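Local coordinates for HTPA Reductase (Selaginella moellendorffii, PDB 5U5N), which probably catalyses the NAD(P)H-dependent reduction of 4-hydroxy-tetrahydrodipicolinate to tetrahydrodipicolinate in the diaminopimelate route to lysine, at residues 77-82 against 102-107; 127-132 against 245-250; 132-137 against 268-273. All coordinates share one frame; numbering follows the deposited sequence.

Interaction 1: 77-82 against 102-107; sequences VVDYTL and MGTTGG. With NAD (nicotinamide-adenine-dinucleotide), chain C.
D79 and M102 sit opposite each other in a parallel bridge between two neighbouring strands, and their side chains lie side by side on the same face of the sheet. Followed outward, D79 CB first meets the thioether, 3.9 Å from M102 SD. CG stands anti to the backbone N (chi1 -166°) and also rests near that sulfur. OD1 then has two hydroxyls at hand: T81 OG1 donates to it at 2.7 Å, on the syn side of the carboxylate, and T104 OG1 lies 2.8 Å away. The other oxygen, OD2, takes hydrogen bonds from outside the pair, with Y93 and N89. T104 OG1 is itself an acceptor for T81 N at 2.9 Å in a straight bond (166°), and its own proton has both D79 OD1 and D79 O within reach. An alanine in place of D79 would probably leave T81 OG1 without its acceptor, part the T104 hydroxyl from one of its two candidate acceptors and leave Y93 OH and N89 ND2 without the OD2 they bond to. D79 O also receives G103 N at 3.0 Å. Beyond the strand end, the CA of G103 lies over one face of the Y80 ring, 4.0 Å from its centroid, a CH-pi contact; a CB here would run into Y80 CZ. The edge of the same ring meets O4D of the nicotinamide ribose, in the ring plane. G103 O accepts the nicotinamide amide, N7N, at 3.0 Å, while T105 OG1 and NAD O2D share a hydrogen bond of 2.7 Å. T81 and L82 border the adenosine half. Loops leaving the C-terminal ends of adjacent parallel strands and lining the dinucleotide are characteristic of the Rossmann fold; here they line part of the NAD pocket.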
loop_
_atom_site.group_PDB
_atom_site.type_symbol
_atom_site.label_atom_id
_atom_site.label_comp_id
_atom_site.label_asym_id
_atom_site.label_seq_id
_atom_site.Cartn_x
_atom_site.Cartn_y
_atom_site.Cartn_z
ATOM N N VAL A 77 22.852 -5.821 22.440
ATOM C CA VAL A 77 22.686 -7.256 22.267
ATOM C C VAL A 77 21.547 -7.533 21.283
ATOM O O VAL A 77 20.506 -6.911 21.358
ATOM C CB VAL A 77 22.388 -7.942 23.600
ATOM C CG1 VAL A 77 22.099 -9.419 23.393
ATOM C CG2 VAL A 77 23.545 -7.750 24.580
ATOM N N VAL A 78 21.781 -8.467 20.367
ATOM C CA VAL A 78 20.765 -9.013 19.504
ATOM C C VAL A 78 20.500 -10.450 19.918
ATOM O O VAL A 78 21.444 -11.274 19.891
ATOM C CB VAL A 78 21.265 -9.004 18.066
ATOM C CG1 VAL A 78 20.277 -9.707 17.165
ATOM C CG2 VAL A 78 21.456 -7.555 17.596
ATOM N N ASP A 79 19.255 -10.740 20.334
ATOM C CA ASP A 79 18.836 -12.043 20.808
ATOM C C ASP A 79 17.959 -12.773 19.788
ATOM O O ASP A 79 16.818 -12.372 19.555
ATOM C CB ASP A 79 18.100 -11.898 22.140
ATOM C CG ASP A 79 17.918 -13.215 22.869
ATOM O OD1 ASP A 79 17.096 -14.016 22.415
ATOM O OD2 ASP A 79 18.610 -13.466 23.919
ATOM N N TYR A 80 18.537 -13.809 19.164
ATOM C CA TYR A 80 17.825 -14.846 18.438
ATOM C C TYR A 80 18.231 -16.201 19.024
ATOM O O TYR A 80 19.186 -16.856 18.554
ATOM C CB TYR A 80 18.147 -14.829 16.952
ATOM C CG TYR A 80 17.448 -13.743 16.191
ATOM C CD1 TYR A 80 16.172 -13.945 15.661
ATOM C CD2 TYR A 80 18.070 -12.516 15.964
ATOM C CE1 TYR A 80 15.515 -12.955 14.918
ATOM C CE2 TYR A 80 17.426 -11.510 15.225
ATOM C CZ TYR A 80 16.149 -11.734 14.706
ATOM O OH TYR A 80 15.522 -10.718 13.984
ATOM N N THR A 81 17.475 -16.598 20.039
ATOM C CA THR A 81 17.667 -17.821 20.763
ATOM C C THR A 81 16.480 -18.752 20.573
ATOM O O THR A 81 16.289 -19.258 19.501
ATOM C CB THR A 81 17.989 -17.519 22.253
ATOM O OG1 THR A 81 16.942 -16.706 22.826
ATOM C CG2 THR A 81 19.301 -16.789 22.366
ATOM N N LEU A 82 15.710 -19.031 21.606
ATOM C CA LEU A 82 14.703 -20.071 21.544
ATOM C C LEU A 82 13.623 -19.596 22.477
ATOM O O LEU A 82 13.928 -18.922 23.469
ATOM C CB LEU A 82 15.252 -21.429 22.037
ATOM C CG LEU A 82 16.196 -22.293 21.185
ATOM C CD1 LEU A 82 16.621 -23.563 21.882
ATOM C CD2 LEU A 82 15.506 -22.633 19.876
ATOM N N MET A 102 15.340 -7.959 20.624
ATOM C CA MET A 102 14.798 -9.305 20.803
ATOM C C MET A 102 13.984 -9.705 19.586
ATOM O O MET A 102 12.882 -9.196 19.394
ATOM C CB MET A 102 13.927 -9.322 22.090
ATOM C CG MET A 102 13.163 -10.607 22.404
ATOM S SD MET A 102 14.298 -11.937 22.871
ATOM C CE MET A 102 14.751 -11.418 24.531
ATOM N N GLY A 103 14.548 -10.575 18.758
ATOM C CA GLY A 103 13.871 -11.117 17.590
ATOM C C GLY A 103 13.264 -12.506 17.819
ATOM O O GLY A 103 12.540 -13.018 16.983
ATOM N N THR A 104 13.569 -13.120 18.954
ATOM C CA THR A 104 13.124 -14.470 19.257
ATOM C C THR A 104 11.617 -14.439 19.514
ATOM O O THR A 104 11.130 -13.585 20.237
ATOM C CB THR A 104 13.839 -14.987 20.520
ATOM O OG1 THR A 104 15.250 -14.804 20.392
ATOM C CG2 THR A 104 13.530 -16.479 20.795
ATOM N N THR A 105 10.891 -15.378 18.935
ATOM C CA THR A 105 9.450 -15.465 19.130
ATOM C C THR A 105 9.155 -16.383 20.317
ATOM O O THR A 105 10.058 -17.018 20.860
ATOM C CB THR A 105 8.753 -16.012 17.881
ATOM O OG1 THR A 105 9.225 -17.330 17.617
ATOM C CG2 THR A 105 9.023 -15.122 16.674
ATOM N N GLY A 106 7.894 -16.457 20.715
ATOM C CA GLY A 106 7.511 -17.244 21.878
ATOM C C GLY A 106 7.924 -16.629 23.201
ATOM O O GLY A 106 8.416 -15.507 23.270
ATOM N N GLY A 107 7.721 -17.396 24.260
ATOM C CA GLY A 107 7.885 -16.907 25.620
ATOM C C GLY A 107 6.627 -16.219 26.062
ATOM O O GLY A 107 5.664 -16.157 25.314
HETATM P PA NAD C . 17.988 -22.199 15.981
HETATM O O1A NAD C . 17.377 -23.405 16.672
HETATM O O2A NAD C . 18.701 -22.327 14.649
HETATM O O5B NAD C . 19.006 -21.462 16.961
HETATM C C5B NAD C . 18.626 -20.956 18.226
HETATM C C4B NAD C . 19.882 -21.004 19.085
HETATM O O4B NAD C . 19.662 -20.418 20.368
HETATM C C3B NAD C . 20.396 -22.424 19.320
HETATM O O3B NAD C . 21.609 -22.619 18.571
HETATM C C2B NAD C . 20.547 -22.543 20.845
HETATM O O2B NAD C . 21.716 -23.304 21.226
HETATM C C1B NAD C . 20.530 -21.071 21.300
HETATM N N9A NAD C . 20.095 -20.763 22.690
HETATM C C8A NAD C . 19.118 -21.367 23.397
HETATM N N7A NAD C . 19.004 -20.812 24.626
HETATM C C5A NAD C . 19.911 -19.823 24.719
HETATM C C6A NAD C . 20.330 -18.851 25.752
HETATM N N6A NAD C . 19.724 -18.816 26.958
HETATM N N1A NAD C . 21.325 -17.984 25.460
HETATM C C2A NAD C . 21.954 -17.999 24.266
HETATM N N3A NAD C . 21.628 -18.871 23.281
HETATM C C4A NAD C . 20.630 -19.788 23.442
HETATM O O3 NAD C . 16.819 -21.085 15.904
HETATM P PN NAD C . 16.667 -20.014 14.694
HETATM O O1N NAD C . 16.282 -20.827 13.479
HETATM O O2N NAD C . 17.893 -19.123 14.650
HETATM O O5D NAD C . 15.454 -19.129 15.286
HETATM C C5D NAD C . 15.625 -18.461 16.532
HETATM C C4D NAD C . 14.366 -17.744 17.000
HETATM O O4D NAD C . 14.148 -16.593 16.176
HETATM C C3D NAD C . 13.091 -18.597 16.926
HETATM O O3D NAD C . 12.259 -18.397 18.083
HETATM C C2D NAD C . 12.393 -18.093 15.678
HETATM O O2D NAD C . 10.969 -18.183 15.742
HETATM C C1D NAD C . 12.811 -16.629 15.657
HETATM N N1N NAD C . 12.693 -15.945 14.353
HETATM C C2N NAD C . 12.168 -14.706 14.382
HETATM C C3N NAD C . 12.011 -13.940 13.230
HETATM C C7N NAD C . 11.399 -12.554 13.303
HETATM O O7N NAD C . 10.832 -12.116 12.315
HETATM N N7N NAD C . 11.452 -11.807 14.419
HETATM C C4N NAD C . 12.415 -14.501 12.018
HETATM C C5N NAD C . 12.956 -15.784 11.991
HETATM C C6N NAD C . 13.088 -16.496 13.182
#

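Interaction 2: 127-132 against 245-250; sequences PQMGKQ and QGTVDA. With NAD (nicotinamide-adenine-dinucleotide), chain C.
M129 lays its terminal methyl against T247 and A250, crossing the threonine side chain at about a right angle. CG stands beside the backbone N (chi1 -62°), and further bends at chi2 and chi3 bring CE to 3.6 Å from T247 OG1 and 3.9 Å from A250 CB. The T247 hydroxyl spends its polar bonds on Y243 O and Y80 OH. At the root of the M129 side chain the backbones come close: G246 CA offers a nearly straight C-H...O contact (171°) to M129 O at 3.4 Å. A CB on G246 would collide with that oxygen, and its absence lets the loop settle on the helix. The nicotinamide is held from the same residue, M129 N donating to NAD O7N at 3.1 Å. M129 CG packs near the amide nitrogen N7N. The chain passes here from the Rossmann part into helix 131-146, probably the interdomain connection seen in DapB enzymes; G130, centre of an inverse gamma turn, is the N-cap of that helix, and its N-H is bound by Q128 OE1 on a lone pair, though the Q128 side chain is poorly ordered. K131, its chain extended beyond CG, reaches D249, about one turn along helix 241-259 from G246. NZ meets OD2 at 3.2 Å, a salt bridge whose hydrogen bond is weak, and CE runs against the same oxygen. A water donates to D249 OD2 at 2.7 Å and accepts from Q132 NE2, which also bonds to A150 O of the second subunit. D249 OD1 turns to R279, so its carboxylate is shared between two cations.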
loop_
_atom_site.group_PDB
_atom_site.type_symbol
_atom_site.label_atom_id
_atom_site.label_comp_id
_atom_site.label_asym_id
_atom_site.label_seq_id
_atom_site.Cartn_x
_atom_site.Cartn_y
_atom_site.Cartn_z
ATOM N N PRO A 127 8.518 -9.316 17.204
ATOM C CA PRO A 127 8.460 -10.682 16.708
ATOM C C PRO A 127 8.375 -10.831 15.174
ATOM O O PRO A 127 8.432 -11.962 14.682
ATOM C CB PRO A 127 7.207 -11.229 17.398
ATOM C CG PRO A 127 6.320 -10.042 17.535
ATOM C CD PRO A 127 7.213 -8.864 17.718
ATOM N N GLN A 128 8.219 -9.730 14.440
ATOM C CA GLN A 128 8.408 -9.716 12.963
ATOM C C GLN A 128 9.406 -8.596 12.614
ATOM O O GLN A 128 9.094 -7.428 12.763
ATOM C CB GLN A 128 7.051 -9.545 12.265
ATOM C CG GLN A 128 7.049 -9.136 10.798
ATOM C CD GLN A 128 7.584 -10.166 9.857
ATOM O OE1 GLN A 128 8.775 -10.213 9.570
ATOM N NE2 GLN A 128 6.692 -10.968 9.321
ATOM N N MET A 129 10.593 -8.982 12.164
ATOM C CA MET A 129 11.703 -8.068 11.884
ATOM C C MET A 129 11.915 -7.852 10.398
ATOM O O MET A 129 12.796 -7.063 10.018
ATOM C CB MET A 129 13.014 -8.583 12.520
ATOM C CG MET A 129 12.922 -8.664 14.025
ATOM S SD MET A 129 13.121 -7.061 14.820
ATOM C CE MET A 129 14.901 -6.959 14.788
ATOM N N GLY A 130 11.150 -8.549 9.558
ATOM C CA GLY A 130 11.145 -8.242 8.136
ATOM C C GLY A 130 10.455 -6.912 7.918
ATOM O O GLY A 130 9.230 -6.898 7.620
ATOM N N LYS A 131 11.238 -5.827 8.040
ATOM C CA LYS A 131 10.657 -4.487 8.145
ATOM C C LYS A 131 9.829 -4.063 6.939
ATOM O O LYS A 131 8.890 -3.308 7.105
ATOM C CB LYS A 131 11.688 -3.397 8.479
ATOM C CG LYS A 131 12.457 -2.834 7.312
ATOM C CD LYS A 131 13.330 -1.681 7.753
ATOM C CE LYS A 131 13.829 -0.947 6.510
ATOM N NZ LYS A 131 14.713 0.176 6.864
ATOM N N GLN A 132 10.170 -4.542 5.749
ATOM C CA GLN A 132 9.402 -4.150 4.545
ATOM C C GLN A 132 8.021 -4.780 4.576
ATOM O O GLN A 132 7.034 -4.167 4.105
ATOM C CB GLN A 132 10.148 -4.522 3.259
ATOM C CG GLN A 132 11.384 -3.661 2.999
ATOM C CD GLN A 132 12.584 -4.014 3.894
ATOM O OE1 GLN A 132 12.588 -5.066 4.556
ATOM N NE2 GLN A 132 13.606 -3.138 3.901
ATOM N N GLN A 245 18.543 -8.280 7.569
ATOM C CA GLN A 245 18.653 -6.860 7.172
ATOM C C GLN A 245 17.798 -5.947 8.070
ATOM O O GLN A 245 18.233 -4.869 8.417
ATOM C CB GLN A 245 18.302 -6.661 5.678
ATOM C CG GLN A 245 19.279 -7.327 4.721
ATOM C CD GLN A 245 20.695 -6.874 4.945
ATOM O OE1 GLN A 245 20.933 -5.700 5.085
ATOM N NE2 GLN A 245 21.645 -7.818 5.020
ATOM N N GLY A 246 16.621 -6.383 8.491
ATOM C CA GLY A 246 15.825 -5.591 9.417
ATOM C C GLY A 246 16.446 -5.483 10.796
ATOM O O GLY A 246 16.399 -4.427 11.418
ATOM N N THR A 247 17.045 -6.560 11.282
ATOM C CA THR A 247 17.800 -6.510 12.543
ATOM C C THR A 247 18.953 -5.457 12.509
ATOM O O THR A 247 19.139 -4.695 13.461
ATOM C CB THR A 247 18.345 -7.901 12.959
ATOM O OG1 THR A 247 17.315 -8.893 12.868
ATOM C CG2 THR A 247 18.828 -7.815 14.366
ATOM N N VAL A 248 19.700 -5.393 11.417
ATOM C CA VAL A 248 20.734 -4.360 11.288
ATOM C C VAL A 248 20.138 -2.940 11.432
ATOM O O VAL A 248 20.626 -2.096 12.163
ATOM C CB VAL A 248 21.493 -4.480 9.949
ATOM C CG1 VAL A 248 22.399 -3.273 9.705
ATOM C CG2 VAL A 248 22.329 -5.751 9.917
ATOM N N ASP A 249 19.036 -2.698 10.732
ATOM C CA ASP A 249 18.333 -1.408 10.812
ATOM C C ASP A 249 17.827 -1.114 12.215
ATOM O O ASP A 249 17.910 0.017 12.680
ATOM C CB ASP A 249 17.168 -1.374 9.849
ATOM C CG ASP A 249 17.603 -1.607 8.399
ATOM O OD1 ASP A 249 18.762 -1.243 8.020
ATOM O OD2 ASP A 249 16.748 -2.151 7.635
ATOM N N ALA A 250 17.307 -2.138 12.882
ATOM C CA ALA A 250 16.828 -1.965 14.242
ATOM C C ALA A 250 18.004 -1.528 15.132
ATOM O O ALA A 250 17.863 -0.634 15.952
ATOM C CB ALA A 250 16.166 -3.260 14.761
HETATM P PA NAD C . 17.988 -22.199 15.981
HETATM O O1A NAD C . 17.377 -23.405 16.672
HETATM O O2A NAD C . 18.701 -22.327 14.649
HETATM O O5B NAD C . 19.006 -21.462 16.961
HETATM C C5B NAD C . 18.626 -20.956 18.226
HETATM C C4B NAD C . 19.882 -21.004 19.085
HETATM O O4B NAD C . 19.662 -20.418 20.368
HETATM C C3B NAD C . 20.396 -22.424 19.320
HETATM O O3B NAD C . 21.609 -22.619 18.571
HETATM C C2B NAD C . 20.547 -22.543 20.845
HETATM O O2B NAD C . 21.716 -23.304 21.226
HETATM C C1B NAD C . 20.530 -21.071 21.300
HETATM N N9A NAD C . 20.095 -20.763 22.690
HETATM C C8A NAD C . 19.118 -21.367 23.397
HETATM N N7A NAD C . 19.004 -20.812 24.626
HETATM C C5A NAD C . 19.911 -19.823 24.719
HETATM C C6A NAD C . 20.330 -18.851 25.752
HETATM N N6A NAD C . 19.724 -18.816 26.958
HETATM N N1A NAD C . 21.325 -17.984 25.460
HETATM C C2A NAD C . 21.954 -17.999 24.266
HETATM N N3A NAD C . 21.628 -18.871 23.281
HETATM C C4A NAD C . 20.630 -19.788 23.442
HETATM O O3 NAD C . 16.819 -21.085 15.904
HETATM P PN NAD C . 16.667 -20.014 14.694
HETATM O O1N NAD C . 16.282 -20.827 13.479
HETATM O O2N NAD C . 17.893 -19.123 14.650
HETATM O O5D NAD C . 15.454 -19.129 15.286
HETATM C C5D NAD C . 15.625 -18.461 16.532
HETATM C C4D NAD C . 14.366 -17.744 17.000
HETATM O O4D NAD C . 14.148 -16.593 16.176
HETATM C C3D NAD C . 13.091 -18.597 16.926
HETATM O O3D NAD C . 12.259 -18.397 18.083
HETATM C C2D NAD C . 12.393 -18.093 15.678
HETATM O O2D NAD C . 10.969 -18.183 15.742
HETATM C C1D NAD C . 12.811 -16.629 15.657
HETATM N N1N NAD C . 12.693 -15.945 14.353
HETATM C C2N NAD C . 12.168 -14.706 14.382
HETATM C C3N NAD C . 12.011 -13.940 13.230
HETATM C C7N NAD C . 11.399 -12.554 13.303
HETATM O O7N NAD C . 10.832 -12.116 12.315
HETATM N N7N NAD C . 11.452 -11.807 14.419
HETATM C C4N NAD C . 12.415 -14.501 12.018
HETATM C C5N NAD C . 12.956 -15.784 11.991
HETATM C C6N NAD C . 13.088 -16.496 13.182
HETATM O O HOH W 1 15.903 -3.733 5.620
#

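Interaction 3: 132-137 against 268-273; sequences QVVAFV and NMIDVL
No flat group lies between V134 and A135 on one side and M269, I270 and L273 on the other; the side-chain contact is made by methyls and methylenes. The flat groups of the two segments are turned to other partners. The F136 ring meets that of H235, the planes at about 55°. At the start of helix 269-274 the N268 carboxamide and the D271 carboxylate form a capping box: D271 N donates to N268 OD1, nearly in line with its C=O bond, and N268 N returns the bond to D271 OD2 at 2.9 Å, on the anti side and 29° out of the carboxylate plane. This ties down the first turn, from which the apolar side chains reach across. V134 takes the largest share of the contact, each of its methyls meeting different partners. CG1, anti to the backbone N, touches I270 CD1 at 3.5 Å, tighter than usual for two carbons, and L273 CD1 at 3.7 Å. CG2 rests on M269 CG at 3.9 Å. L273 CD1 fits beside the first turns of the other helix, 3.6 Å from A135 N and 3.8 Å from A135 CB. M269 reaches V134 with its CG, then bends at chi2 and chi3, taking its thioether away toward M129 and A126. The axes of 132-137 and 269-273 cross almost perpendicularly (-92°), 9.8 Å apart at their closest, so the contact stays small. Around it, F147 of the second subunit packs on both A135 and L273; helix 171-182 covers V133, F136 and V137, and helix 241-259 takes M269 on A250 and V272 on F253. Helix 269-274, which directly follows the edge strand 266-267 of the parallel sheet, thus lies between helix 241-259 and the start of helix 131-146.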
loop_
_atom_site.group_PDB
_atom_site.type_symbol
_atom_site.label_atom_id
_atom_site.label_comp_id
_atom_site.label_asym_id
_atom_site.label_seq_id
_atom_site.Cartn_x
_atom_site.Cartn_y
_atom_site.Cartn_z
ATOM N N GLN A 132 10.170 -4.542 5.749
ATOM C CA GLN A 132 9.402 -4.150 4.545
ATOM C C GLN A 132 8.021 -4.780 4.576
ATOM O O GLN A 132 7.034 -4.167 4.105
ATOM C CB GLN A 132 10.148 -4.522 3.259
ATOM C CG GLN A 132 11.384 -3.661 2.999
ATOM C CD GLN A 132 12.584 -4.014 3.894
ATOM O OE1 GLN A 132 12.588 -5.066 4.556
ATOM N NE2 GLN A 132 13.606 -3.138 3.901
ATOM N N VAL A 133 7.950 -6.003 5.088
ATOM C CA VAL A 133 6.662 -6.662 5.303
ATOM C C VAL A 133 5.867 -5.913 6.390
ATOM O O VAL A 133 4.646 -5.671 6.209
ATOM C CB VAL A 133 6.805 -8.176 5.588
ATOM C CG1 VAL A 133 5.457 -8.781 5.948
ATOM C CG2 VAL A 133 7.349 -8.905 4.360
ATOM N N VAL A 134 6.535 -5.484 7.464
ATOM C CA VAL A 134 5.863 -4.714 8.514
ATOM C C VAL A 134 5.267 -3.399 7.938
ATOM O O VAL A 134 4.147 -3.006 8.322
ATOM C CB VAL A 134 6.802 -4.374 9.691
ATOM C CG1 VAL A 134 6.158 -3.390 10.664
ATOM C CG2 VAL A 134 7.220 -5.644 10.419
ATOM N N ALA A 135 6.025 -2.721 7.072
ATOM C CA ALA A 135 5.565 -1.449 6.484
ATOM C C ALA A 135 4.314 -1.611 5.635
ATOM O O ALA A 135 3.415 -0.733 5.682
ATOM C CB ALA A 135 6.670 -0.794 5.651
ATOM N N PHE A 136 4.277 -2.687 4.842
ATOM C CA PHE A 136 3.131 -2.997 3.992
ATOM C C PHE A 136 1.895 -3.293 4.826
ATOM O O PHE A 136 0.807 -2.786 4.538
ATOM C CB PHE A 136 3.413 -4.207 3.093
ATOM C CG PHE A 136 2.192 -4.754 2.433
ATOM C CD1 PHE A 136 1.510 -3.954 1.491
ATOM C CD2 PHE A 136 1.694 -6.027 2.736
ATOM C CE1 PHE A 136 0.358 -4.415 0.862
ATOM C CE2 PHE A 136 0.547 -6.501 2.083
ATOM C CZ PHE A 136 -0.130 -5.684 1.154
ATOM N N VAL A 137 2.080 -4.119 5.858
ATOM C CA VAL A 137 1.003 -4.477 6.771
ATOM C C VAL A 137 0.414 -3.222 7.385
ATOM O O VAL A 137 -0.819 -3.070 7.438
ATOM C CB VAL A 137 1.473 -5.465 7.867
ATOM C CG1 VAL A 137 0.467 -5.574 9.017
ATOM C CG2 VAL A 137 1.681 -6.829 7.247
ATOM N N ASN A 268 9.393 -0.631 18.914
ATOM C CA ASN A 268 9.080 -1.767 18.071
ATOM C C ASN A 268 9.514 -1.486 16.606
ATOM O O ASN A 268 10.153 -0.493 16.335
ATOM C CB ASN A 268 7.598 -2.102 18.220
ATOM C CG ASN A 268 6.653 -1.001 17.643
ATOM O OD1 ASN A 268 7.076 -0.094 16.957
ATOM N ND2 ASN A 268 5.387 -1.096 17.949
ATOM N N MET A 269 9.234 -2.387 15.689
ATOM C CA MET A 269 9.689 -2.234 14.326
ATOM C C MET A 269 8.979 -1.099 13.549
ATOM O O MET A 269 9.547 -0.547 12.604
ATOM C CB MET A 269 9.573 -3.577 13.605
ATOM C CG MET A 269 10.116 -3.630 12.184
ATOM S SD MET A 269 11.842 -3.094 11.881
ATOM C CE MET A 269 12.680 -3.961 13.185
ATOM N N ILE A 270 7.758 -0.740 13.957
ATOM C CA ILE A 270 7.064 0.445 13.375
ATOM C C ILE A 270 7.887 1.701 13.680
ATOM O O ILE A 270 8.108 2.539 12.809
ATOM C CB ILE A 270 5.650 0.678 13.983
ATOM C CG1 ILE A 270 4.729 -0.521 13.760
ATOM C CG2 ILE A 270 5.008 1.979 13.471
ATOM C CD1 ILE A 270 4.418 -0.857 12.339
ATOM N N ASP A 271 8.333 1.824 14.935
ATOM C CA ASP A 271 9.179 2.962 15.345
ATOM C C ASP A 271 10.446 3.053 14.502
ATOM O O ASP A 271 10.834 4.124 14.161
ATOM C CB ASP A 271 9.567 2.853 16.835
ATOM C CG ASP A 271 8.356 2.876 17.765
ATOM O OD1 ASP A 271 7.409 3.649 17.507
ATOM O OD2 ASP A 271 8.349 2.118 18.743
ATOM N N VAL A 272 11.071 1.911 14.204
ATOM C CA VAL A 272 12.274 1.833 13.364
ATOM C C VAL A 272 11.936 2.345 11.949
ATOM O O VAL A 272 12.672 3.130 11.397
ATOM C CB VAL A 272 12.870 0.399 13.284
ATOM C CG1 VAL A 272 14.066 0.308 12.337
ATOM C CG2 VAL A 272 13.267 -0.127 14.657
ATOM N N LEU A 273 10.825 1.896 11.383
ATOM C CA LEU A 273 10.408 2.350 10.034
ATOM C C LEU A 273 10.213 3.877 9.996
ATOM O O LEU A 273 10.676 4.546 9.092
ATOM C CB LEU A 273 9.144 1.612 9.597
ATOM C CG LEU A 273 9.375 0.155 9.199
ATOM C CD1 LEU A 273 8.085 -0.650 9.206
ATOM C CD2 LEU A 273 10.052 0.028 7.839
#

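Overall arrangement
Interactions 1 and 2 both border NAD, and interaction 3 lies behind interaction 2, the V134 side chain about 8 Å from the cofactor. Interaction 1 and interaction 2, centres about 13 Å apart, meet directly: Y80 OH lies 2.8 Å from T247 OG1, a probable hydrogen bond, and packs on M129 CG. Interaction 2 and interaction 3, about 8 Å between centres, share Q132 and the beginning of helix 131-146; M129 SD sits 3.5 Å from M269 CE, and K131 CB packs against M269 SD. Interactions 1 and 3 do not touch, their nearest atoms being about 7 Å apart, so interaction 2, through both of its segments, joins them. Interactions 2 and 3 both also reach the second subunit.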